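Local coordinates for cupin type-2 domain-containing protein (Neisseria meningitidis, PDB 2I45) that is of unknown function but carries a cupin domain, a small beta-barrel fold that in relatives often holds a metal ion or small ligand, at residues K50-E56 with G92-I98; D58-A64 with V83-S89. One frame throughout, in Å; residues are numbered along the deposited sequence.

Both interactions pair antiparallel strands of the cupin barrel, one pair in each of its two sheets, and interaction 2 is nested inside the chain loop that interaction 1 closes. Interaction 1, its centre about 4 Å from the centre of the chain, is largely buried and is held by main-chain hydrogen bonds and aliphatic packing; one of its faces reaches the second subunit. Interaction 2, about 12 Å from it between centres, is only partly buried and adds an Asp-Arg salt-bridge network. The two meet inside the barrel mainly through selenomethionine Met59 of 58-64: its CG lies 3.5 Å from Cys93 SG, its SE 3.8 Å from Leu95 CD2 and its CE 4.0 Å from Leu52 CD1.

Interaction 1 (K50-E56 with G92-I98); sequences KVLFAVE and GCSLVLI
Two strands, 50-56 and 92-98, extended apart from a helical residue at Val55, run antiparallel at 163° with their axes 4.5 Å apart, in register Val51-Ile98, Leu52-Leu97, Phe53-Val96. Lys50 leads in, its CG 3.7 Å from Leu97 CD2. Val51 (chi1 t) forms a hydrogen-bonded pair with Ile98: Val51 N to Ile98 O 3.1 Å, Ile98 N to Val51 O 2.9 Å. Leu52 sits in a non-hydrogen-bonded pair and turns to the barrel interior, where its CB lies 3.5 Å from Leu95 CD1 and its CD2 3.8 Å from Leu97 CG. Phe53 (chi1 t) pairs with Val96, Phe53 N to Val96 O 2.8 Å and Val96 N to Phe53 O 3.0 Å; its CA-to-CB bond points to the face opposite that of Leu52, and its ring meets that of Phe53 of the second subunit. Ala54, with CB 4.1 Å from Cys93 SG, centres an inverse gamma turn. At Val55 (phi/psi -61/-53) the strand makes a classic beta bulge, Val55 and Glu56 both opposing Ser94; Val55 CG2 packs 3.6 Å from Val96 CG2. Ser94 O receives a weak bond from Val55 N (2.9 Å) and a straighter one from Glu56 N (3.1 Å), and Ser94 N returns 2.8 Å to Glu56 O. Main-chain bonds thus fix the register, while apolar side chains let this pair serve both barrel interior and subunit interface.

Interaction 2 (D58-A64 with V83-S89); sequences DMAVDFA and VSHRPRS
Strands 59-63 and 85-89 are extended and antiparallel, at 164° with axes 4.5 Å apart; Ala60-Arg88 and Asp62-Arg86 are the hydrogen-bonded pairs, Val61-Pro87 and Phe63-His85 the non-hydrogen-bonded ones. In the main-chain ladder Ala60 N reaches Arg88 O at 2.9 Å, with a weak return from Arg88 N to Ala60 O (3.1 Å); Asp62 N to Arg86 O is 3.2 Å and Arg86 N to Asp62 O 2.8 Å. A weak bond, Ala64 N to Ser84 O (3.3 Å), extends it at one end, and Ser89 OG to Asp58 O (3.0 Å) closes the other. This pair belongs to the three-stranded sheet of the cupin barrel, with strand 68-71 along the other edge of 59-63. Charges gather on the face bearing Ala60 and Asp62. Asp62 (chi1 m) salt-bridges Arg86 and Arg88 (both chi1 t), Asp62 OD2 to Arg86 NE 2.7 Å and Asp62 OD1 to Arg88 NH1 2.6 Å; Arg88 NH1 also hydrogen-bonds Asp62 OD2 at 3.1 Å. Ala60 CB lies over one face of the Arg88 guanidinium, 3.5 Å from Arg88 NH2. Packing contacts lie on the face of Val61 and Phe63: Val61 CG1 to His85 CB 3.5 Å, Phe63 CD1 to Val83 CG1 3.4 Å at the ring edge, and selenomethionine Met59 CE to Pro87 CB 4.4 Å. The ring of His85 (chi1 p) donates a hydrogen bond from His85 ND1 to Val83 O at 3.0 Å.

Interaction 1 (K50-E56 with G92-I98)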
loop_
_atom_site.group_PDB
_atom_site.type_symbol
_atom_site.label_atom_id
_atom_site.label_comp_id
_atom_site.label_asym_id
_atom_site.label_seq_id
_atom_site.Cartn_x
_atom_site.Cartn_y
_atom_site.Cartn_z
ATOM N N LYS B 50 -3.258 5.395 -9.366
ATOM C CA LYS B 50 -2.862 4.070 -8.872
ATOM C C LYS B 50 -1.635 4.200 -7.987
ATOM O O LYS B 50 -0.718 4.982 -8.286
ATOM C CB LYS B 50 -2.591 3.094 -10.040
ATOM C CG LYS B 50 -3.833 2.809 -10.991
ATOM C CD LYS B 50 -3.423 2.685 -12.562
ATOM C CE LYS B 50 -3.747 4.046 -13.420
ATOM N NZ LYS B 50 -3.763 3.915 -14.919
ATOM N N VAL B 51 -1.602 3.461 -6.879
ATOM C CA VAL B 51 -0.451 3.513 -6.025
ATOM C C VAL B 51 0.197 2.230 -6.410
ATOM O O VAL B 51 -0.525 1.327 -6.755
ATOM C CB VAL B 51 -0.826 3.485 -4.567
ATOM C CG1 VAL B 51 0.446 3.329 -3.721
ATOM C CG2 VAL B 51 -1.672 4.779 -4.166
ATOM N N LEU B 52 1.537 2.150 -6.394
ATOM C CA LEU B 52 2.258 0.978 -6.831
ATOM C C LEU B 52 3.185 0.616 -5.736
ATOM O O LEU B 52 3.908 1.469 -5.215
ATOM C CB LEU B 52 3.137 1.251 -8.065
ATOM C CG LEU B 52 2.791 1.780 -9.495
ATOM C CD1 LEU B 52 3.416 0.882 -10.621
ATOM C CD2 LEU B 52 1.331 1.962 -9.712
ATOM N N PHE B 53 3.216 -0.652 -5.353
ATOM C CA PHE B 53 4.076 -0.949 -4.270
ATOM C C PHE B 53 4.917 -2.169 -4.647
ATOM O O PHE B 53 4.393 -3.197 -5.055
ATOM C CB PHE B 53 3.283 -1.037 -2.953
ATOM C CG PHE B 53 4.043 -1.706 -1.819
ATOM C CD1 PHE B 53 5.280 -1.238 -1.416
ATOM C CD2 PHE B 53 3.494 -2.796 -1.150
ATOM C CE1 PHE B 53 6.015 -1.842 -0.357
ATOM C CE2 PHE B 53 4.188 -3.420 -0.123
ATOM C CZ PHE B 53 5.489 -2.941 0.283
ATOM N N ALA B 54 6.233 -2.032 -4.547
ATOM C CA ALA B 54 7.087 -3.052 -5.094
ATOM C C ALA B 54 7.300 -3.957 -3.982
ATOM O O ALA B 54 8.278 -3.770 -3.158
ATOM C CB ALA B 54 8.384 -2.494 -5.532
ATOM N N VAL B 55 6.389 -4.927 -3.933
ATOM C CA VAL B 55 6.409 -5.933 -2.856
ATOM C C VAL B 55 7.702 -6.710 -2.882
ATOM O O VAL B 55 8.370 -6.780 -1.888
ATOM C CB VAL B 55 5.237 -6.932 -2.852
ATOM C CG1 VAL B 55 5.368 -7.831 -1.675
ATOM C CG2 VAL B 55 3.869 -6.198 -2.817
ATOM N N GLU B 56 8.063 -7.283 -4.028
ATOM C CA GLU B 56 9.359 -8.047 -4.065
ATOM C C GLU B 56 10.009 -7.796 -5.415
ATOM O O GLU B 56 9.263 -7.698 -6.421
ATOM C CB GLU B 56 9.132 -9.528 -3.856
ATOM C CG GLU B 56 10.374 -10.293 -3.988
ATOM C CD GLU B 56 10.149 -11.802 -3.987
ATOM O OE1 GLU B 56 8.949 -12.212 -4.076
ATOM O OE2 GLU B 56 11.172 -12.559 -3.908
ATOM N N GLY B 92 12.407 -8.818 -12.844
ATOM C CA GLY B 92 11.140 -9.302 -12.301
ATOM C C GLY B 92 10.705 -8.647 -10.995
ATOM O O GLY B 92 11.498 -8.490 -10.091
ATOM N N CYS B 93 9.428 -8.296 -10.903
ATOM C CA CYS B 93 8.899 -7.570 -9.777
ATOM C C CYS B 93 7.502 -8.053 -9.483
ATOM O O CYS B 93 6.649 -8.123 -10.426
ATOM C CB CYS B 93 8.733 -6.088 -10.134
ATOM S SG CYS B 93 8.267 -5.054 -8.707
ATOM N N SER B 94 7.241 -8.316 -8.191
ATOM C CA SER B 94 5.883 -8.481 -7.692
ATOM C C SER B 94 5.355 -7.194 -7.111
ATOM O O SER B 94 6.004 -6.596 -6.257
ATOM C CB SER B 94 5.860 -9.551 -6.635
ATOM O OG SER B 94 6.446 -10.715 -7.181
ATOM N N LEU B 95 4.153 -6.812 -7.532
ATOM C CA LEU B 95 3.686 -5.464 -7.328
ATOM C C LEU B 95 2.205 -5.379 -6.997
ATOM O O LEU B 95 1.389 -6.004 -7.669
ATOM C CB LEU B 95 3.930 -4.703 -8.633
ATOM C CG LEU B 95 2.982 -3.559 -9.091
ATOM C CD1 LEU B 95 3.292 -2.229 -8.416
ATOM C CD2 LEU B 95 3.101 -3.297 -10.572
ATOM N N VAL B 96 1.860 -4.558 -6.006
ATOM C CA VAL B 96 0.473 -4.229 -5.761
ATOM C C VAL B 96 0.108 -2.880 -6.337
ATOM O O VAL B 96 0.760 -1.858 -6.059
ATOM C CB VAL B 96 0.113 -4.170 -4.269
ATOM C CG1 VAL B 96 -1.409 -3.891 -4.142
ATOM C CG2 VAL B 96 0.490 -5.423 -3.594
ATOM N N LEU B 97 -0.934 -2.876 -7.135
ATOM C CA LEU B 97 -1.573 -1.623 -7.474
ATOM C C LEU B 97 -2.779 -1.372 -6.604
ATOM O O LEU B 97 -3.478 -2.335 -6.285
ATOM C CB LEU B 97 -2.066 -1.652 -8.916
ATOM C CG LEU B 97 -1.185 -0.920 -9.927
ATOM C CD1 LEU B 97 -0.063 -1.831 -10.411
ATOM C CD2 LEU B 97 -2.019 -0.385 -11.100
ATOM N N ILE B 98 -3.056 -0.100 -6.282
ATOM C CA ILE B 98 -4.240 0.264 -5.508
ATOM C C ILE B 98 -5.067 1.409 -6.137
ATOM O O ILE B 98 -4.529 2.408 -6.576
ATOM C CB ILE B 98 -3.871 0.633 -4.031
ATOM C CG1 ILE B 98 -3.204 -0.537 -3.349
ATOM C CG2 ILE B 98 -5.067 0.981 -3.234
ATOM C CD1 ILE B 98 -1.736 -0.348 -3.063
#

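Interaction 2 (D58-A64 with V83-S89)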
loop_
_atom_site.group_PDB
_atom_site.type_symbol
_atom_site.label_atom_id
_atom_site.label_comp_id
_atom_site.label_asym_id
_atom_site.label_seq_id
_atom_site.Cartn_x
_atom_site.Cartn_y
_atom_site.Cartn_z
ATOM N N ASP B 58 12.797 -5.295 -7.993
ATOM C CA ASP B 58 12.717 -3.873 -8.437
ATOM C C ASP B 58 12.026 -3.666 -9.778
ATOM O O ASP B 58 11.910 -4.562 -10.550
ATOM C CB ASP B 58 14.098 -3.210 -8.428
ATOM C CG ASP B 58 14.923 -3.639 -7.226
ATOM O OD1 ASP B 58 14.304 -4.101 -6.241
ATOM O OD2 ASP B 58 16.180 -3.555 -7.260
HETATM N N MSE B 59 11.534 -2.479 -10.035
HETATM C CA MSE B 59 10.918 -2.183 -11.298
HETATM C C MSE B 59 11.182 -0.698 -11.630
HETATM O O MSE B 59 11.771 0.042 -10.836
HETATM C CB MSE B 59 9.430 -2.597 -11.307
HETATM C CG MSE B 59 8.613 -1.966 -10.275
HETATM SE SE MSE B 59 6.636 -1.942 -10.605
HETATM C CE MSE B 59 6.647 -0.858 -12.191
ATOM N N ALA B 60 10.841 -0.281 -12.836
ATOM C CA ALA B 60 10.835 1.154 -13.187
ATOM C C ALA B 60 9.565 1.550 -13.936
ATOM O O ALA B 60 8.812 0.686 -14.387
ATOM C CB ALA B 60 12.057 1.538 -14.017
ATOM N N VAL B 61 9.353 2.848 -14.090
ATOM C CA VAL B 61 8.262 3.316 -14.910
ATOM C C VAL B 61 8.786 4.478 -15.700
ATOM O O VAL B 61 9.237 5.473 -15.115
ATOM C CB VAL B 61 7.065 3.775 -14.087
ATOM C CG1 VAL B 61 5.913 4.211 -15.051
ATOM C CG2 VAL B 61 6.594 2.676 -13.181
ATOM N N ASP B 62 8.802 4.326 -17.021
ATOM C CA ASP B 62 9.005 5.451 -17.946
ATOM C C ASP B 62 7.725 6.279 -18.112
ATOM O O ASP B 62 6.635 5.708 -18.230
ATOM C CB ASP B 62 9.404 4.891 -19.287
ATOM C CG ASP B 62 10.697 4.113 -19.211
ATOM O OD1 ASP B 62 11.547 4.486 -18.359
ATOM O OD2 ASP B 62 10.880 3.143 -20.008
ATOM N N PHE B 63 7.866 7.604 -18.119
ATOM C CA PHE B 63 6.772 8.495 -18.548
ATOM C C PHE B 63 6.914 9.226 -19.921
ATOM O O PHE B 63 8.030 9.393 -20.451
ATOM C CB PHE B 63 6.521 9.543 -17.500
ATOM C CG PHE B 63 6.192 8.978 -16.164
ATOM C CD1 PHE B 63 4.883 8.762 -15.798
ATOM C CD2 PHE B 63 7.202 8.680 -15.252
ATOM C CE1 PHE B 63 4.564 8.255 -14.498
ATOM C CE2 PHE B 63 6.899 8.147 -13.978
ATOM C CZ PHE B 63 5.574 7.938 -13.611
ATOM N N ALA B 64 5.768 9.718 -20.419
ATOM C CA ALA B 64 5.635 10.323 -21.751
ATOM C C ALA B 64 6.401 11.620 -21.845
ATOM O O ALA B 64 6.767 12.074 -22.921
ATOM C CB ALA B 64 4.145 10.531 -22.144
ATOM N N VAL B 83 -1.682 9.719 -17.772
ATOM C CA VAL B 83 -0.304 9.912 -17.946
ATOM C C VAL B 83 0.016 8.583 -18.598
ATOM O O VAL B 83 -0.174 7.529 -17.998
ATOM C CB VAL B 83 0.281 10.113 -16.544
ATOM C CG1 VAL B 83 1.593 9.309 -16.311
ATOM C CG2 VAL B 83 0.443 11.598 -16.271
ATOM N N SER B 84 0.453 8.608 -19.840
ATOM C CA SER B 84 0.926 7.407 -20.488
ATOM C C SER B 84 2.289 7.033 -19.914
ATOM O O SER B 84 3.141 7.896 -19.788
ATOM C CB SER B 84 0.996 7.680 -21.972
ATOM O OG SER B 84 2.192 7.195 -22.590
ATOM N N HIS B 85 2.476 5.760 -19.548
ATOM C CA HIS B 85 3.674 5.318 -18.921
ATOM C C HIS B 85 3.933 3.909 -19.337
ATOM O O HIS B 85 3.058 3.184 -19.821
ATOM C CB HIS B 85 3.518 5.308 -17.415
ATOM C CG HIS B 85 2.347 4.494 -16.944
ATOM N ND1 HIS B 85 1.038 4.924 -17.082
ATOM C CD2 HIS B 85 2.279 3.269 -16.366
ATOM C CE1 HIS B 85 0.220 4.003 -16.597
ATOM N NE2 HIS B 85 0.950 2.990 -16.170
ATOM N N ARG B 86 5.170 3.517 -19.118
ATOM C CA ARG B 86 5.634 2.233 -19.546
ATOM C C ARG B 86 6.221 1.500 -18.343
ATOM O O ARG B 86 7.374 1.690 -17.999
ATOM C CB ARG B 86 6.624 2.336 -20.712
ATOM C CG ARG B 86 7.557 1.111 -20.811
ATOM C CD ARG B 86 8.487 1.079 -22.032
ATOM N NE ARG B 86 9.426 2.191 -22.052
ATOM C CZ ARG B 86 9.906 2.700 -23.183
ATOM N NH1 ARG B 86 9.570 2.168 -24.386
ATOM N NH2 ARG B 86 10.700 3.759 -23.128
ATOM N N PRO B 87 5.410 0.669 -17.695
ATOM C CA PRO B 87 5.831 -0.103 -16.532
ATOM C C PRO B 87 6.766 -1.191 -16.962
ATOM O O PRO B 87 6.560 -1.713 -18.020
ATOM C CB PRO B 87 4.532 -0.752 -16.066
ATOM C CG PRO B 87 3.554 -0.654 -17.189
ATOM C CD PRO B 87 4.002 0.455 -18.079
ATOM N N ARG B 88 7.716 -1.620 -16.140
ATOM C CA ARG B 88 8.722 -2.514 -16.660
ATOM C C ARG B 88 9.722 -3.037 -15.581
ATOM O O ARG B 88 9.894 -2.391 -14.538
ATOM C CB ARG B 88 9.392 -1.681 -17.689
ATOM C CG ARG B 88 10.744 -2.092 -18.085
ATOM C CD ARG B 88 11.816 -1.179 -17.540
ATOM N NE ARG B 88 11.801 0.235 -17.911
ATOM C CZ ARG B 88 12.817 1.027 -17.545
ATOM N NH1 ARG B 88 12.796 2.321 -17.772
ATOM N NH2 ARG B 88 13.855 0.509 -16.884
ATOM N N SER B 89 10.359 -4.191 -15.786
ATOM C CA SER B 89 11.175 -4.788 -14.732
ATOM C C SER B 89 12.354 -5.636 -15.244
ATOM O O SER B 89 12.180 -6.624 -15.942
ATOM C CB SER B 89 10.314 -5.651 -13.821
ATOM O OG SER B 89 11.109 -6.274 -12.826
#